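Local coordinates for protein 2-pyrone-4,6-dicarboxylic acid hydrolase, putative (Pseudomonas putida, PDB 2FFI) that is a putative hydrolase with a TIM-barrel fold, which may act as a 2-pyrone-4,6-dicarboxylate lactonase, at residues G169-R174 against Y202-S207; L231-D236 against V246-A251. All blocks are in the same frame, centred on the assembly; numbering follows the deposited sequence.

Interaction 1 (G169-R174 against Y202-S207)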
loop_
_atom_site.group_PDB
_atom_site.type_symbol
_atom_site.label_atom_id
_atom_site.label_comp_id
_atom_site.label_asym_id
_atom_site.label_seq_id
_atom_site.Cartn_x
_atom_site.Cartn_y
_atom_site.Cartn_z
ATOM N N GLY A 169 -1.016 -0.068 9.816
ATOM C CA GLY A 169 -0.934 -1.384 10.402
ATOM C C GLY A 169 -2.333 -1.864 10.721
ATOM O O GLY A 169 -2.513 -2.900 11.363
ATOM N N ARG A 170 -3.326 -1.105 10.263
ATOM C CA ARG A 170 -4.725 -1.444 10.475
ATOM C C ARG A 170 -5.001 -1.684 11.957
ATOM O O ARG A 170 -5.485 -2.739 12.349
ATOM C CB ARG A 170 -5.078 -2.694 9.677
ATOM C CG ARG A 170 -6.485 -2.730 9.118
ATOM C CD ARG A 170 -6.621 -1.874 7.869
ATOM N NE ARG A 170 -7.764 -2.262 7.046
ATOM C CZ ARG A 170 -9.028 -2.238 7.456
ATOM N NH1 ARG A 170 -10.015 -2.609 6.633
ATOM N NH2 ARG A 170 -9.304 -1.844 8.691
ATOM N N PRO A 171 -4.664 -0.712 12.808
ATOM C CA PRO A 171 -4.903 -0.861 14.241
ATOM C C PRO A 171 -6.338 -0.423 14.515
ATOM O O PRO A 171 -7.087 -0.114 13.580
ATOM C CB PRO A 171 -3.872 0.090 14.851
ATOM C CG PRO A 171 -3.913 1.232 13.889
ATOM C CD PRO A 171 -3.928 0.533 12.532
ATOM N N ASP A 172 -6.703 -0.382 15.792
ATOM C CA ASP A 172 -8.044 0.014 16.230
ATOM C C ASP A 172 -8.020 1.459 16.744
ATOM O O ASP A 172 -7.525 1.710 17.842
ATOM C CB ASP A 172 -8.496 -0.906 17.370
ATOM C CG ASP A 172 -9.874 -1.509 17.141
ATOM O OD1 ASP A 172 -10.853 -0.743 16.968
ATOM O OD2 ASP A 172 -9.972 -2.762 17.147
ATOM N N ALA A 173 -8.564 2.398 15.972
ATOM C CA ALA A 173 -8.585 3.812 16.371
ATOM C C ALA A 173 -9.131 4.035 17.781
ATOM O O ALA A 173 -8.708 4.959 18.481
ATOM C CB ALA A 173 -9.398 4.624 15.379
ATOM N N ARG A 174 -10.080 3.204 18.194
ATOM C CA ARG A 174 -10.647 3.339 19.527
ATOM C C ARG A 174 -10.028 2.303 20.461
ATOM O O ARG A 174 -10.732 1.454 21.006
ATOM C CB ARG A 174 -12.169 3.166 19.467
ATOM C CG ARG A 174 -12.675 2.097 18.495
ATOM C CD ARG A 174 -14.166 1.917 18.708
ATOM N NE ARG A 174 -14.866 1.232 17.629
ATOM C CZ ARG A 174 -14.593 0.006 17.201
ATOM N NH1 ARG A 174 -13.617 -0.699 17.753
ATOM N NH2 ARG A 174 -15.317 -0.524 16.220
ATOM N N TYR A 202 -9.909 6.113 7.324
ATOM C CA TYR A 202 -11.322 5.765 7.446
ATOM C C TYR A 202 -11.557 4.266 7.611
ATOM O O TYR A 202 -12.699 3.801 7.560
ATOM C CB TYR A 202 -12.106 6.257 6.241
ATOM C CG TYR A 202 -11.512 5.833 4.933
ATOM C CD1 TYR A 202 -10.644 6.675 4.240
ATOM C CD2 TYR A 202 -11.827 4.595 4.374
ATOM C CE1 TYR A 202 -10.105 6.300 3.020
ATOM C CE2 TYR A 202 -11.292 4.205 3.153
ATOM C CZ TYR A 202 -10.433 5.065 2.476
ATOM O OH TYR A 202 -9.905 4.706 1.253
ATOM N N ARG A 203 -10.480 3.514 7.820
ATOM C CA ARG A 203 -10.570 2.067 8.001
ATOM C C ARG A 203 -10.296 1.647 9.443
ATOM O O ARG A 203 -10.428 0.478 9.795
ATOM C CB ARG A 203 -9.575 1.371 7.070
ATOM C CG ARG A 203 -9.974 1.426 5.616
ATOM C CD ARG A 203 -8.991 0.677 4.741
ATOM N NE ARG A 203 -9.280 0.849 3.319
ATOM C CZ ARG A 203 -10.286 0.262 2.676
ATOM N NH1 ARG A 203 -10.457 0.481 1.378
ATOM N NH2 ARG A 203 -11.117 -0.545 3.324
ATOM N N LEU A 204 -9.925 2.609 10.279
ATOM C CA LEU A 204 -9.611 2.326 11.669
ATOM C C LEU A 204 -10.763 1.926 12.587
ATOM O O LEU A 204 -10.670 2.109 13.800
ATOM C CB LEU A 204 -8.847 3.511 12.268
ATOM C CG LEU A 204 -7.354 3.611 11.891
ATOM C CD1 LEU A 204 -6.983 2.525 10.867
ATOM C CD2 LEU A 204 -7.034 5.006 11.346
ATOM N N GLN A 205 -11.834 1.372 12.016
ATOM C CA GLN A 205 -12.991 0.913 12.795
ATOM C C GLN A 205 -13.581 1.951 13.728
ATOM O O GLN A 205 -14.210 1.606 14.727
ATOM C CB GLN A 205 -12.630 -0.308 13.645
ATOM C CG GLN A 205 -13.109 -1.620 13.087
ATOM C CD GLN A 205 -12.537 -1.882 11.720
ATOM O OE1 GLN A 205 -13.148 -1.558 10.691
ATOM N NE2 GLN A 205 -11.340 -2.466 11.695
ATOM N N GLY A 206 -13.388 3.218 13.418
ATOM C CA GLY A 206 -13.930 4.234 14.294
ATOM C C GLY A 206 -14.693 5.314 13.567
ATOM O O GLY A 206 -15.007 5.195 12.373
ATOM N N SER A 207 -14.996 6.374 14.308
ATOM C CA SER A 207 -15.720 7.517 13.768
ATOM C C SER A 207 -14.712 8.414 13.064
ATOM O O SER A 207 -13.575 8.540 13.512
ATOM C CB SER A 207 -16.392 8.290 14.899
ATOM O OG SER A 207 -15.414 8.763 15.794
#
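Arg-170, Pro-171 and Ala-173 meet Arg-203 and Leu-204 where two loops of a TIM barrel lie side by side. Segment 169-174 follows strand 163-165 and segment 202-207 follows the adjacent parallel strand 194-199, so the contact belongs to the C-terminal rim of the barrel, the end on which amidohydrolase-like enzymes carry their active sites. The loops are tied together by one backbone hydrogen bond, from Ala-173 N to Leu-204 O at 3.0 Å, moderately bent with an N-H...O angle of 149°. Beside it the methyl of Ala-173 packs on Leu-204 CB, while Leu-204 CD1 reaches the ring of Pro-171 at CD (4.0 Å). Phe-214 and Asn-211 of helix 208-225 touch this apolar patch as well.

Further along, the chain of Arg-170 is bent at chi2 (78°), and its guanidinium lies over the base of Arg-203, whose CB sits 3.6 Å above the centre of the guanidinium plane. Arg-170 NH2 approaches Arg-203 O at 2.8 Å, but the angle is too poor for a hydrogen bond. The two guanidinium planes are 44° apart, and Arg-170 NH1 comes within 4.1 Å of Arg-203 NH2; this like-charge approach is probably eased by the salt bridge of Arg-203 with Asp-236. An alanine in place of Arg-170 would probably leave Arg-203 CB without the guanidinium that lies over it and open a gap there.

At the exposed end, Arg-174 NH1 forms a salt bridge with Asp-172 OD1 (2.9 Å), and Gln-205 O lies over one face of the Arg-174 guanidinium. The Asp-172 carboxylate stands almost perpendicular to the Gln-205 amide, with OD1 3.8 Å from Gln-205 CB.

Interaction 2 (L231-D236 against V246-A251)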
loop_
_atom_site.group_PDB
_atom_site.type_symbol
_atom_site.label_atom_id
_atom_site.label_comp_id
_atom_site.label_asym_id
_atom_site.label_seq_id
_atom_site.Cartn_x
_atom_site.Cartn_y
_atom_site.Cartn_z
ATOM N N LEU A 231 7.865 6.454 6.174
ATOM C CA LEU A 231 6.425 6.649 6.156
ATOM C C LEU A 231 5.997 7.335 4.859
ATOM O O LEU A 231 6.593 8.331 4.451
ATOM C CB LEU A 231 5.997 7.485 7.356
ATOM C CG LEU A 231 5.978 6.753 8.705
ATOM C CD1 LEU A 231 7.373 6.365 9.077
ATOM C CD2 LEU A 231 5.390 7.643 9.803
HETATM N N MSE A 232 4.972 6.798 4.204
HETATM C CA MSE A 232 4.487 7.388 2.961
HETATM C C MSE A 232 2.967 7.437 2.939
HETATM O O MSE A 232 2.300 6.557 3.486
HETATM C CB MSE A 232 4.976 6.591 1.756
HETATM C CG MSE A 232 4.295 5.263 1.585
HETATM SE SE MSE A 232 5.444 4.022 0.663
HETATM C CE MSE A 232 5.924 2.963 2.182
ATOM N N TRP A 233 2.423 8.462 2.295
ATOM C CA TRP A 233 0.976 8.623 2.215
ATOM C C TRP A 233 0.319 7.923 1.038
ATOM O O TRP A 233 0.842 7.926 -0.073
ATOM C CB TRP A 233 0.608 10.107 2.140
ATOM C CG TRP A 233 -0.867 10.355 1.960
ATOM C CD1 TRP A 233 -1.806 10.492 2.944
ATOM C CD2 TRP A 233 -1.567 10.516 0.706
ATOM N NE1 TRP A 233 -3.044 10.734 2.377
ATOM C CE2 TRP A 233 -2.923 10.758 1.013
ATOM C CE3 TRP A 233 -1.176 10.479 -0.644
ATOM C CZ2 TRP A 233 -3.888 10.970 0.027
ATOM C CZ3 TRP A 233 -2.146 10.686 -1.636
ATOM C CH2 TRP A 233 -3.485 10.932 -1.290
ATOM N N GLY A 234 -0.849 7.345 1.292
ATOM C CA GLY A 234 -1.598 6.686 0.236
ATOM C C GLY A 234 -3.020 7.220 0.159
ATOM O O GLY A 234 -3.559 7.666 1.159
ATOM N N SER A 235 -3.636 7.208 -1.012
ATOM C CA SER A 235 -4.998 7.700 -1.100
ATOM C C SER A 235 -5.951 6.525 -0.878
ATOM O O SER A 235 -7.028 6.675 -0.289
ATOM C CB SER A 235 -5.256 8.322 -2.471
ATOM O OG SER A 235 -5.065 7.377 -3.515
ATOM N N ASP A 236 -5.550 5.355 -1.364
ATOM C CA ASP A 236 -6.349 4.144 -1.232
ATOM C C ASP A 236 -7.570 4.172 -2.136
ATOM O O ASP A 236 -8.519 3.414 -1.944
ATOM C CB ASP A 236 -6.803 3.944 0.211
ATOM C CG ASP A 236 -7.298 2.548 0.459
ATOM O OD1 ASP A 236 -8.066 2.339 1.418
ATOM O OD2 ASP A 236 -6.897 1.652 -0.313
ATOM N N VAL A 246 -15.967 8.446 1.319
ATOM C CA VAL A 246 -14.664 8.956 0.923
ATOM C C VAL A 246 -14.421 9.166 -0.557
ATOM O O VAL A 246 -14.940 8.432 -1.407
ATOM C CB VAL A 246 -13.552 8.019 1.441
ATOM C CG1 VAL A 246 -12.189 8.667 1.269
ATOM C CG2 VAL A 246 -13.808 7.669 2.904
ATOM N N SER A 247 -13.610 10.181 -0.847
ATOM C CA SER A 247 -13.213 10.535 -2.212
ATOM C C SER A 247 -11.755 10.985 -2.148
ATOM O O SER A 247 -11.228 11.268 -1.074
ATOM C CB SER A 247 -14.062 11.689 -2.745
ATOM O OG SER A 247 -13.778 12.901 -2.051
ATOM N N PHE A 248 -11.101 11.043 -3.299
ATOM C CA PHE A 248 -9.710 11.464 -3.334
ATOM C C PHE A 248 -9.548 12.776 -2.561
ATOM O O PHE A 248 -8.637 12.925 -1.742
ATOM C CB PHE A 248 -9.249 11.647 -4.782
ATOM C CG PHE A 248 -7.792 11.345 -4.987
ATOM C CD1 PHE A 248 -7.382 10.154 -5.579
ATOM C CD2 PHE A 248 -6.830 12.236 -4.537
ATOM C CE1 PHE A 248 -6.032 9.864 -5.698
ATOM C CE2 PHE A 248 -5.488 11.955 -4.651
ATOM C CZ PHE A 248 -5.078 10.776 -5.232
ATOM N N GLY A 249 -10.435 13.729 -2.812
ATOM C CA GLY A 249 -10.356 14.986 -2.092
ATOM C C GLY A 249 -10.536 14.864 -0.587
ATOM O O GLY A 249 -9.788 15.483 0.173
ATOM N N SER A 250 -11.527 14.083 -0.141
ATOM C CA SER A 250 -11.767 13.919 1.291
ATOM C C SER A 250 -10.590 13.190 1.922
ATOM O O SER A 250 -10.348 13.318 3.119
ATOM C CB SER A 250 -13.059 13.144 1.558
ATOM O OG SER A 250 -12.900 11.741 1.473
ATOM N N ALA A 251 -9.842 12.436 1.119
ATOM C CA ALA A 251 -8.686 11.727 1.633
ATOM C C ALA A 251 -7.525 12.712 1.833
ATOM O O ALA A 251 -6.834 12.661 2.853
ATOM C CB ALA A 251 -8.293 10.621 0.672
#
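Phe-248 turns one ring face to Ser-235, and this is the close-packed part of the contact. Ser-235 CB lies 4.0 Å from the centroid of the Phe-248 ring, 26° off the normal, a CH-pi approach displaced toward the rim near CE1 and CZ. The serine OG stands 3.4 Å from Phe-248 CE1, but its hydroxyl is hydrogen-bonded to Asp-16 OD1, with a weak second bond to Trp-237 N, which probably restrains its rotation. Next to it, Trp-233 brings the edge of its indole to the same phenyl group, CH2 to CE2 at 4.0 Å. The tryptophan CG is anti to the backbone N (chi1 176°), and CH2, at the far edge of the indole, makes the contact.

Strand 231-234 is the last in chain order of the TIM barrel, and helix 248-258 follows it after a long loop; the contact packs the first turn of that helix against Trp-233 and Ser-235. Tyr-45, Gln-48 and Leu-49 of helix 42-51 also touch Phe-248, and Phe-54 stacks on Trp-233.

Packing is slacker around Ala-251, whose CB stays 4.3 Å from Ser-235 O and 4.5 Å from Trp-233 CZ2. No hydrogen bond joins the two segments. On the partly exposed side of the helix start, Ser-247 and Ser-250 form a capping box: Ser-250 N donates to Ser-247 OG at 3.2 Å, and Ser-247 N to Ser-250 OG at 2.9 Å.

Interactions 1 and 2 have centres about 15 Å apart and follow one another along the chain, yet they join at Asp-236 of segment 231-236. Its OD1 receives Arg-203 NE in a salt bridge of 2.7 Å and is 3.0 Å from Tyr-202 OH, a probable hydrogen bond. The Tyr-202 ring also packs on the start of segment 246-251, with CG 3.6 Å from Val-246 CG2. A phosphate ion, probably from the crystallisation liquor, lies about 3 Å from the Arg-203 side chain, in a long, weak ion pair; it may mark a pocket at this end of the barrel.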